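PDB 1U60: probable glutaminase ybaS from Escherichia coli, which catalyses the hydrolysis of L-glutamine to L-glutamate and ammonium and forms a homotetramer of the glutaminase family. Local coordinates for the interface of chains A and B. Coordinates in Å, arbitrary orientation; residue numbers count along the deposited sequence, not the author numbering. Chains: chain A/B, Probable glutaminase ybaS.

Contact 1: the interface of chains A and B. Residues chain A 93-96, 107; chain B 93-95, 106-107.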
ATOM      1  N   PRO A  93      -3.597   1.744  -6.748  1.00 11.70           N
ATOM      2  CA  PRO A  93      -3.524   0.400  -7.339  1.00 12.13           C
ATOM      3  C   PRO A  93      -4.775   0.111  -8.191  1.00 11.10           C
ATOM      4  O   PRO A  93      -5.866   0.670  -7.955  1.00 10.19           O
ATOM      5  CB  PRO A  93      -3.403  -0.506  -6.129  1.00 12.81           C
ATOM      6  CG  PRO A  93      -4.153   0.182  -5.090  1.00 11.82           C
ATOM      7  CD  PRO A  93      -3.746   1.664  -5.291  1.00 13.15           C
ATOM      8  N   THR A  94      -4.578  -0.675  -9.253  1.00 11.52           N
ATOM      9  CA  THR A  94      -5.677  -1.020 -10.153  1.00 12.71           C
ATOM     10  C   THR A  94      -6.496  -2.249  -9.813  1.00 11.70           C
ATOM     11  O   THR A  94      -7.581  -2.399 -10.345  1.00 12.85           O
ATOM     12  CB  THR A  94      -5.188  -1.227 -11.541  1.00 12.01           C
ATOM     13  OG1 THR A  94      -4.275  -2.321 -11.540  1.00 13.33           O
ATOM     14  CG2 THR A  94      -4.427  -0.002 -12.016  1.00 15.59           C
ATOM     15  N   GLY A  95      -5.971  -3.113  -8.949  1.00 13.46           N
ATOM     16  CA  GLY A  95      -6.567  -4.411  -8.648  1.00 13.70           C
ATOM     17  C   GLY A  95      -6.468  -5.437  -9.770  1.00 15.27           C
ATOM     18  O   GLY A  95      -7.092  -6.507  -9.702  1.00 14.67           O
ATOM     19  N   LEU A  96      -5.704  -5.111 -10.817  1.00 15.05           N
ATOM     20  CA  LEU A  96      -5.734  -5.878 -12.081  1.00 15.57           C
ATOM     21  C   LEU A  96      -4.312  -6.046 -12.684  1.00 15.58           C
ATOM     22  O   LEU A  96      -3.380  -5.378 -12.265  1.00 13.70           O
ATOM     23  CB  LEU A  96      -6.630  -5.147 -13.106  1.00 16.04           C
ATOM     24  CG  LEU A  96      -8.156  -5.141 -12.795  1.00 19.07           C
ATOM     25  CD1 LEU A  96      -8.930  -4.145 -13.662  1.00 19.43           C
ATOM     26  CD2 LEU A  96      -8.755  -6.507 -12.914  1.00 20.00           C
ATOM     27  N   HIS A 107     -11.847   3.378 -15.427  1.00 23.82           N
ATOM     28  CA  HIS A 107     -11.443   4.606 -14.745  1.00 23.46           C
ATOM     29  C   HIS A 107     -11.353   5.737 -15.738  1.00 23.67           C
ATOM     30  O   HIS A 107     -10.579   6.704 -15.586  1.00 24.06           O
ATOM     31  CB  HIS A 107     -10.135   4.360 -13.989  1.00 23.15           C
ATOM     32  CG  HIS A 107     -10.288   3.411 -12.837  1.00 23.15           C
ATOM     33  ND1 HIS A 107     -10.761   3.811 -11.602  1.00 22.78           N
ATOM     34  CD2 HIS A 107     -10.049   2.080 -12.736  1.00 20.68           C
ATOM     35  CE1 HIS A 107     -10.786   2.764 -10.788  1.00 24.29           C
ATOM     36  NE2 HIS A 107     -10.360   1.702 -11.455  1.00 24.04           N
TER
ATOM     37  N   PRO B  93      -5.447  -5.123  -2.410  1.00 11.45           N
ATOM     38  CA  PRO B  93      -6.454  -4.141  -2.773  1.00 10.47           C
ATOM     39  C   PRO B  93      -7.241  -4.609  -3.976  1.00 10.38           C
ATOM     40  O   PRO B  93      -6.753  -5.419  -4.797  1.00 11.02           O
ATOM     41  CB  PRO B  93      -5.637  -2.894  -3.090  1.00 11.83           C
ATOM     42  CG  PRO B  93      -4.308  -3.465  -3.585  1.00 10.76           C
ATOM     43  CD  PRO B  93      -4.094  -4.687  -2.729  1.00 11.87           C
ATOM     44  N   THR B  94      -8.504  -4.154  -4.085  1.00 11.31           N
ATOM     45  CA  THR B  94      -9.380  -4.604  -5.179  1.00 11.75           C
ATOM     46  C   THR B  94      -9.389  -3.712  -6.401  1.00 12.57           C
ATOM     47  O   THR B  94      -9.802  -4.171  -7.476  1.00 13.20           O
ATOM     48  CB  THR B  94     -10.842  -4.694  -4.700  1.00 10.84           C
ATOM     49  OG1 THR B  94     -11.280  -3.404  -4.275  1.00 12.92           O
ATOM     50  CG2 THR B  94     -10.936  -5.606  -3.506  1.00 11.61           C
ATOM     51  N   GLY B  95      -8.946  -2.464  -6.242  1.00 13.12           N
ATOM     52  CA  GLY B  95      -9.078  -1.457  -7.298  1.00 13.76           C
ATOM     53  C   GLY B  95     -10.485  -0.880  -7.435  1.00 15.02           C
ATOM     54  O   GLY B  95     -10.749  -0.081  -8.349  1.00 15.79           O
ATOM     55  N   LEU B 106     -14.494 -11.125 -10.499  1.00 22.71           N
ATOM     56  CA  LEU B 106     -13.213 -11.125 -11.240  1.00 24.08           C
ATOM     57  C   LEU B 106     -12.096 -11.889 -10.554  1.00 24.89           C
ATOM     58  O   LEU B 106     -11.003 -12.023 -11.137  1.00 25.79           O
ATOM     59  CB  LEU B 106     -12.691  -9.719 -11.436  1.00 24.47           C
ATOM     60  CG  LEU B 106     -13.371  -8.750 -12.406  1.00 25.65           C
ATOM     61  CD1 LEU B 106     -12.692  -7.406 -12.304  1.00 26.13           C
ATOM     62  CD2 LEU B 106     -13.327  -9.293 -13.830  1.00 26.36           C
ATOM     63  N   HIS B 107     -12.316 -12.284  -9.302  1.00 23.82           N
ATOM     64  CA  HIS B 107     -11.318 -13.014  -8.504  1.00 23.24           C
ATOM     65  C   HIS B 107     -11.901 -14.292  -7.977  1.00 23.43           C
ATOM     66  O   HIS B 107     -11.478 -14.812  -6.947  1.00 24.10           O
ATOM     67  CB  HIS B 107     -10.767 -12.144  -7.363  1.00 22.21           C
ATOM     68  CG  HIS B 107     -10.032 -10.942  -7.850  1.00 22.08           C
ATOM     69  ND1 HIS B 107      -8.690 -10.968  -8.171  1.00 20.91           N
ATOM     70  CD2 HIS B 107     -10.463  -9.695  -8.128  1.00 18.93           C
ATOM     71  CE1 HIS B 107      -8.326  -9.775  -8.609  1.00 25.48           C
ATOM     72  NE2 HIS B 107      -9.387  -8.981  -8.587  1.00 22.28           N
TER
HETATM   73  O   HOH W   1      -9.813  -0.820 -11.050  1.00 29.54           O
HETATM   74  O   HOH W   2     -10.033  -6.331  -8.956  1.00 32.26           O
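Around the two-fold axis of this glutaminase-family dimer, the Pro-Thr-Gly loops at residues 93-95 of the two chains meet each other, and the direct contacts between them are van der Waals. Backbone atoms meet directly: the alpha-carbon of A:Gly95 sits 3.4 Å from the carbonyl O of B:Thr94, with the twin pair across the axis. Both glycines have positive phi, 71° in A:Gly95 and 77° in B:Gly95, a backbone shape that is easy for glycine. Apolar side chains add to this. The side chains of A:Pro93 and B:Pro93 cross at about a right angle, CG to CG at 3.9 Å, and a methyl of A:Leu96, CD2, approaches CD1 of B:Leu106 at 4.1 Å, these side chains also crossing at about a right angle. Polar linkage runs through water. Imidazole NE2 of A:His107 meets water 1 at the ring edge, in plane, at 2.6 Å, and this water also joins the carbonyl O of A:Thr94 to that of B:Gly95. Water 2 does the same for B:His107 NE2 (2.8 Å), B:Thr94 O and A:Gly95 O; both histidine bonds are fairly straight, 157° at H. Within the A loop, A:Leu96 N donates to hydroxyl OG1 of A:Thr94 at 3.2 Å, bracing the turn.

Contact 2: the interface of chains A and B. Residues chain A 77, 82-83, 85-86, 233, 237; chain B 252-253.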
ATOM      1  N   LEU A  77       8.867  13.072 -11.328  1.00  9.00           N
ATOM      2  CA  LEU A  77       8.698  13.857 -10.112  1.00  8.96           C
ATOM      3  C   LEU A  77       9.656  15.045 -10.054  1.00  9.66           C
ATOM      4  O   LEU A  77       9.265  16.159  -9.667  1.00 11.63           O
ATOM      5  CB  LEU A  77       8.815  12.987  -8.851  1.00  9.22           C
ATOM      6  CG  LEU A  77       7.686  11.987  -8.539  1.00  9.22           C
ATOM      7  CD1 LEU A  77       8.181  10.942  -7.581  1.00 10.43           C
ATOM      8  CD2 LEU A  77       6.461  12.716  -7.993  1.00 10.22           C
ATOM      9  N   PRO A  82       5.131  16.351  -7.552  1.00 11.04           N
ATOM     10  CA  PRO A  82       4.180  15.308  -7.158  1.00 10.89           C
ATOM     11  C   PRO A  82       2.735  15.574  -7.472  1.00 10.88           C
ATOM     12  O   PRO A  82       1.991  14.613  -7.767  1.00  9.80           O
ATOM     13  CB  PRO A  82       4.396  15.167  -5.634  1.00 11.14           C
ATOM     14  CG  PRO A  82       5.043  16.495  -5.243  1.00 12.35           C
ATOM     15  CD  PRO A  82       5.870  16.869  -6.378  1.00 10.90           C
ATOM     16  N   GLN A  83       2.303  16.839  -7.413  1.00 11.18           N
ATOM     17  CA  GLN A  83       0.901  17.111  -7.731  1.00 11.50           C
ATOM     18  C   GLN A  83       0.584  16.752  -9.178  1.00 10.59           C
ATOM     19  O   GLN A  83      -0.422  16.116  -9.462  1.00 10.11           O
ATOM     20  CB  GLN A  83       0.485  18.580  -7.424  1.00 12.69           C
ATOM     21  CG  GLN A  83      -1.022  18.768  -7.591  1.00 15.98           C
ATOM     22  CD  GLN A  83      -1.810  17.969  -6.565  1.00 19.57           C
ATOM     23  OE1 GLN A  83      -1.609  18.136  -5.370  1.00 22.47           O
ATOM     24  NE2 GLN A  83      -2.656  17.066  -7.029  1.00 23.28           N
ATOM     25  N   VAL A  85       2.178  14.578 -11.109  1.00  9.70           N
ATOM     26  CA  VAL A  85       2.193  13.164 -11.282  1.00 10.25           C
ATOM     27  C   VAL A  85       0.878  12.546 -10.777  1.00  9.58           C
ATOM     28  O   VAL A  85       0.304  11.690 -11.428  1.00  9.71           O
ATOM     29  CB  VAL A  85       3.428  12.531 -10.611  1.00 10.39           C
ATOM     30  CG1 VAL A  85       3.299  10.998 -10.566  1.00 11.23           C
ATOM     31  CG2 VAL A  85       4.691  12.931 -11.386  1.00 10.32           C
ATOM     32  N   GLN A  86       0.368  13.030  -9.665  1.00  8.90           N
ATOM     33  CA  GLN A  86      -0.883  12.470  -9.086  1.00 10.30           C
ATOM     34  C   GLN A  86      -2.099  12.775 -10.011  1.00 11.00           C
ATOM     35  O   GLN A  86      -2.974  11.912 -10.225  1.00 10.79           O
ATOM     36  CB  GLN A  86      -1.107  13.023  -7.681  1.00 10.51           C
ATOM     37  CG  GLN A  86      -2.189  12.255  -6.953  1.00 12.65           C
ATOM     38  CD  GLN A  86      -2.405  12.755  -5.531  1.00 12.69           C
ATOM     39  OE1 GLN A  86      -1.844  13.790  -5.131  1.00 12.75           O
ATOM     40  NE2 GLN A  86      -3.160  11.971  -4.735  1.00 14.91           N
ATOM     41  N   TYR A 233       7.100   9.704  -2.286  1.00  8.72           N
ATOM     42  CA  TYR A 233       6.067   9.492  -3.300  1.00  8.04           C
ATOM     43  C   TYR A 233       6.407   8.255  -4.117  1.00  8.52           C
ATOM     44  O   TYR A 233       5.545   7.479  -4.499  1.00  7.66           O
ATOM     45  CB  TYR A 233       5.997  10.688  -4.234  1.00  8.58           C
ATOM     46  CG  TYR A 233       5.573  11.971  -3.538  1.00  8.25           C
ATOM     47  CD1 TYR A 233       4.257  12.147  -3.088  1.00  8.02           C
ATOM     48  CD2 TYR A 233       6.486  13.008  -3.344  1.00  8.68           C
ATOM     49  CE1 TYR A 233       3.885  13.302  -2.458  1.00 10.67           C
ATOM     50  CE2 TYR A 233       6.112  14.169  -2.734  1.00  9.62           C
ATOM     51  CZ  TYR A 233       4.818  14.309  -2.271  1.00 10.92           C
ATOM     52  OH  TYR A 233       4.446  15.480  -1.681  1.00 11.64           O
ATOM     53  N   GLU A 237       4.180   4.708  -4.183  1.00  6.36           N
ATOM     54  CA  GLU A 237       3.720   4.075  -5.416  1.00  7.30           C
ATOM     55  C   GLU A 237       4.174   2.611  -5.471  1.00  6.77           C
ATOM     56  O   GLU A 237       3.369   1.728  -5.861  1.00  6.73           O
ATOM     57  CB  GLU A 237       4.224   4.836  -6.648  1.00  8.45           C
ATOM     58  CG  GLU A 237       3.672   6.288  -6.832  1.00  7.18           C
ATOM     59  CD  GLU A 237       2.313   6.455  -7.444  1.00 10.45           C
ATOM     60  OE1 GLU A 237       1.480   5.495  -7.448  1.00 11.64           O
ATOM     61  OE2 GLU A 237       2.047   7.626  -7.930  1.00 10.47           O
TER
ATOM     62  N   TYR B 252       0.387   8.148  -0.768  1.00  8.64           N
ATOM     63  CA  TYR B 252       1.201   9.094  -1.500  1.00  8.20           C
ATOM     64  C   TYR B 252       1.362  10.425  -0.767  1.00  9.19           C
ATOM     65  O   TYR B 252       2.468  10.984  -0.704  1.00 10.35           O
ATOM     66  CB  TYR B 252       0.484   9.306  -2.839  1.00  7.88           C
ATOM     67  CG  TYR B 252       1.176  10.104  -3.925  1.00  6.16           C
ATOM     68  CD1 TYR B 252       2.089   9.504  -4.775  1.00  5.15           C
ATOM     69  CD2 TYR B 252       0.845  11.442  -4.142  1.00  7.46           C
ATOM     70  CE1 TYR B 252       2.689  10.180  -5.784  1.00  6.43           C
ATOM     71  CE2 TYR B 252       1.453  12.151  -5.186  1.00  5.57           C
ATOM     72  CZ  TYR B 252       2.358  11.510  -6.001  1.00  6.75           C
ATOM     73  OH  TYR B 252       2.966  12.147  -7.076  1.00  7.41           O
ATOM     74  N   ARG B 253       0.252  10.952  -0.242  1.00  9.67           N
ATOM     75  CA  ARG B 253       0.282  12.249   0.427  1.00 11.61           C
ATOM     76  C   ARG B 253       0.680  12.211   1.895  1.00 11.39           C
ATOM     77  O   ARG B 253       1.376  13.110   2.367  1.00 11.56           O
ATOM     78  CB  ARG B 253      -1.067  12.948   0.277  1.00 12.87           C
ATOM     79  CG  ARG B 253      -1.383  13.301  -1.192  1.00 16.81           C
ATOM     80  CD  ARG B 253      -0.524  14.396  -1.813  1.00 27.55           C
ATOM     81  NE  ARG B 253      -1.002  15.750  -1.502  1.00 34.99           N
ATOM     82  CZ  ARG B 253      -2.122  16.313  -1.973  1.00 37.02           C
ATOM     83  NH1 ARG B 253      -2.932  15.675  -2.816  1.00 38.64           N
ATOM     84  NH2 ARG B 253      -2.419  17.543  -1.592  1.00 39.18           N
TER
HETATM   85  O   HOH W   3       2.246  15.203   0.417  1.00 40.17           O
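With CG anti to its backbone N (chi1 -172°) and the ring turned by chi2 84°, B:Tyr252 at the end of helix 247-253 reaches deep between helices 82-88 and 231-241 of chain A. A:Tyr233 answers with CG anti to its carbonyl carbon (chi1 -64°), which, with the turn of its ring, brings CD1 over the centre of one face of the B:Tyr252 ring, 3.5 Å from CE2. The two side chains cross at about a right angle. Phenol OH of B:Tyr252 donates to the carbonyl O of A:Pro82 at 2.7 Å, on a lone pair in the carbonyl plane, and that oxygen lies at the edge of the tyrosine ring. Around the hydroxyl pack A:Val85 CB and a methyl of A:Leu77, CD2, which comes tip to tip. Extended A:Gln86 slides alongside the ring in the opposite direction, its CB 3.7 Å from CE2 of B:Tyr252. Carboxylate OE2 of A:Glu237 approaches CE1 of B:Tyr252 at 3.4 Å, with the two planes steeply inclined. Guanidinium NH1 of the poorly ordered B:Arg253 makes a weak hydrogen bond to amide oxygen OE1 of A:Gln86, their planes perpendicular. Water 3 links the two chains by lying 3.1 Å from the phenol OH of A:Tyr233 and 3.0 Å from the carbonyl O of B:Arg253.

Contact 3: the interface of chains A and B. Residues chain A 232, 235, 257, 271-272, 307; chain B 306-310.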
ATOM      1  N   PRO A 232       9.528   9.840  -0.819  1.00  8.75           N
ATOM      2  CA  PRO A 232       8.368   9.130  -0.241  1.00  8.98           C
ATOM      3  C   PRO A 232       7.244   8.861  -1.251  1.00  9.17           C
ATOM      4  O   PRO A 232       6.514   7.885  -1.091  1.00  8.25           O
ATOM      5  CB  PRO A 232       7.917  10.054   0.900  1.00 10.02           C
ATOM      6  CG  PRO A 232       9.144  10.720   1.277  1.00  8.95           C
ATOM      7  CD  PRO A 232       9.853  11.057  -0.043  1.00  8.83           C
ATOM      8  N   LEU A 235       8.282   5.662  -3.169  1.00  8.16           N
ATOM      9  CA  LEU A 235       8.086   4.502  -2.304  1.00  8.07           C
ATOM     10  C   LEU A 235       6.623   4.162  -2.043  1.00  7.50           C
ATOM     11  O   LEU A 235       6.278   2.980  -1.966  1.00  8.38           O
ATOM     12  CB  LEU A 235       8.827   4.724  -0.972  1.00  7.70           C
ATOM     13  CG  LEU A 235      10.364   4.899  -1.062  1.00  8.73           C
ATOM     14  CD1 LEU A 235      10.988   4.966   0.276  1.00  8.17           C
ATOM     15  CD2 LEU A 235      11.040   3.783  -1.907  1.00  8.01           C
ATOM     16  N   PRO A 257       8.582  -1.328   0.728  1.00  8.72           N
ATOM     17  CA  PRO A 257       8.276  -0.951  -0.674  1.00  9.03           C
ATOM     18  C   PRO A 257       9.173  -1.666  -1.636  1.00  8.03           C
ATOM     19  O   PRO A 257      10.374  -1.669  -1.446  1.00  8.84           O
ATOM     20  CB  PRO A 257       8.523   0.555  -0.728  1.00  9.95           C
ATOM     21  CG  PRO A 257       9.143   0.912   0.590  1.00 10.42           C
ATOM     22  CD  PRO A 257       9.017  -0.179   1.541  1.00  8.50           C
ATOM     23  N   PRO A 271      13.685   2.420   4.155  1.00  9.34           N
ATOM     24  CA  PRO A 271      13.860   3.880   4.194  1.00  9.44           C
ATOM     25  C   PRO A 271      14.867   4.257   5.294  1.00 10.62           C
ATOM     26  O   PRO A 271      14.778   3.803   6.460  1.00 10.38           O
ATOM     27  CB  PRO A 271      12.432   4.402   4.514  1.00 10.35           C
ATOM     28  CG  PRO A 271      11.530   3.358   4.074  1.00 10.65           C
ATOM     29  CD  PRO A 271      12.272   2.051   4.326  1.00  9.67           C
ATOM     30  N   GLY A 272      15.832   5.073   4.914  1.00 11.24           N
ATOM     31  CA  GLY A 272      16.903   5.489   5.809  1.00 12.63           C
ATOM     32  C   GLY A 272      18.059   4.531   6.017  1.00 12.93           C
ATOM     33  O   GLY A 272      19.028   4.887   6.700  1.00 14.15           O
ATOM     34  N   VAL A 307       8.350  -1.589   7.498  1.00  9.30           N
ATOM     35  CA  VAL A 307       7.910  -0.230   7.835  1.00  9.76           C
ATOM     36  C   VAL A 307       6.637  -0.198   8.718  1.00  9.55           C
ATOM     37  O   VAL A 307       6.293   0.862   9.258  1.00 11.81           O
ATOM     38  CB  VAL A 307       7.675   0.658   6.594  1.00  9.65           C
ATOM     39  CG1 VAL A 307       8.892   0.679   5.656  1.00 11.17           C
ATOM     40  CG2 VAL A 307       6.416   0.295   5.843  1.00  9.49           C
TER
ATOM     41  N   ASN B 306       5.801   9.677   8.374  1.00 10.72           N
ATOM     42  CA  ASN B 306       5.521   9.060   7.079  1.00  9.08           C
ATOM     43  C   ASN B 306       6.410   7.830   7.071  1.00  9.24           C
ATOM     44  O   ASN B 306       7.654   7.953   7.179  1.00 10.21           O
ATOM     45  CB  ASN B 306       5.890  10.060   5.957  1.00  9.15           C
ATOM     46  CG  ASN B 306       5.610   9.554   4.557  1.00  9.50           C
ATOM     47  OD1 ASN B 306       5.868   8.408   4.260  1.00  8.25           O
ATOM     48  ND2 ASN B 306       5.167  10.440   3.664  1.00  7.28           N
ATOM     49  N   VAL B 307       5.805   6.634   6.920  1.00  8.49           N
ATOM     50  CA  VAL B 307       6.602   5.406   6.938  1.00  9.57           C
ATOM     51  C   VAL B 307       7.594   5.283   5.756  1.00  9.69           C
ATOM     52  O   VAL B 307       8.507   4.413   5.784  1.00 10.81           O
ATOM     53  CB  VAL B 307       5.761   4.135   7.006  1.00  8.90           C
ATOM     54  CG1 VAL B 307       4.800   4.188   8.188  1.00 10.56           C
ATOM     55  CG2 VAL B 307       5.066   3.858   5.676  1.00 10.12           C
ATOM     56  N   PHE B 308       7.469   6.138   4.761  1.00  9.83           N
ATOM     57  CA  PHE B 308       8.384   6.082   3.601  1.00 11.56           C
ATOM     58  C   PHE B 308       9.505   7.123   3.645  1.00 15.73           C
ATOM     59  O   PHE B 308      10.171   7.406   2.637  1.00 15.29           O
ATOM     60  CB  PHE B 308       7.604   6.268   2.308  1.00 10.52           C
ATOM     61  CG  PHE B 308       6.468   5.300   2.150  1.00 10.03           C
ATOM     62  CD1 PHE B 308       6.719   3.949   2.043  1.00 12.41           C
ATOM     63  CD2 PHE B 308       5.154   5.767   2.094  1.00 12.10           C
ATOM     64  CE1 PHE B 308       5.664   3.095   1.923  1.00 13.25           C
ATOM     65  CE2 PHE B 308       4.067   4.877   2.000  1.00 11.60           C
ATOM     66  CZ  PHE B 308       4.339   3.570   1.872  1.00 12.54           C
ATOM     67  N   LYS B 309       9.691   7.714   4.817  1.00 20.25           N
ATOM     68  CA  LYS B 309      10.694   8.757   5.020  1.00 24.36           C
ATOM     69  C   LYS B 309      11.675   8.170   6.024  1.00 26.95           C
ATOM     70  O   LYS B 309      11.296   7.660   7.080  1.00 25.90           O
ATOM     71  CB  LYS B 309       9.980  10.064   5.462  1.00 25.17           C
ATOM     72  CG  LYS B 309      10.801  11.185   6.047  1.00 28.86           C
ATOM     73  CD  LYS B 309      10.232  12.624   5.767  1.00 33.47           C
ATOM     74  CE  LYS B 309       8.726  12.716   5.401  1.00 36.57           C
ATOM     75  NZ  LYS B 309       8.005  13.946   5.952  1.00 38.77           N
ATOM     76  N   GLY B 310      12.944   8.151   5.645  1.00 30.55           N
ATOM     77  CA  GLY B 310      13.990   7.703   6.540  1.00 34.76           C
ATOM     78  C   GLY B 310      14.870   8.883   6.955  1.00 37.53           C
ATOM     79  O   GLY B 310      15.945   9.150   6.361  1.00 41.92           O
ATOM     80  OXT GLY B 310      15.944   9.151   6.363  1.00 41.92           O
TER
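In this glutaminase-family dimer the C-terminal tail of chain B, residues 306-310, crosses onto chain A and lies against helix 231-241 and the loop at A:Pro271 and A:Gly272. Its leading side chain is B:Phe308, with CG anti to its carbonyl carbon (chi1 -55°). CB touches both CB of A:Leu235, at 3.8 Å, and the alpha-carbon of A:Pro232, at 3.9 Å. CG continues past A:Leu235 CB, while CD2 lies near the carbonyl O of A:Pro232. CD1 packs on A:Leu235 CB and also nears ring carbon CG of A:Pro257 at 4.1 Å; farther out, CE1 approaches the carbonyl O of A:Leu235. The phenyl group thus slides past A:Leu235 in the opposite direction, with carbonyl carbon C of that residue over one face, offset toward the rim. On the opposite face, methyl CG2 of B:Val307 sits over the ring centre, supporting it from within the tail. Amide oxygen OD1 of B:Asn306 accepts a hydrogen bond from B:Phe308 N at 2.8 Å, in the carbonyl plane, which would steady the turn. The same B:Val307 methyl meets CG2 of A:Val307 at 3.8 Å, the side chains crossing at about a right angle near the two-fold axis. Ring CG of A:Pro271 packs against B:Val307 O at 3.6 Å, and B:Gly310 CA lies against A:Gly272 CA at 3.7 Å.

Contacts 1, 2 and 3 are parts of a single two-fold symmetric interface, so off-axis pairs recur with the chains exchanged, while the Pro93 and Val307 pairs straddle the axis. Between the centres of their C-alpha atoms, contacts 2 and 3 are about 14 Å apart, contacts 1 and 2 about 20 Å, and contacts 1 and 3 about 24 Å. Helix 231-241 of chain A joins contacts 2 and 3, receiving a helix end of chain B in one and the C-terminal tail in the other. Contact 1 uses loops at the far end. The protein is a homotetramer; this dimer plausibly supplies one of its interfaces, though the deposited pair alone does not show the tetramer.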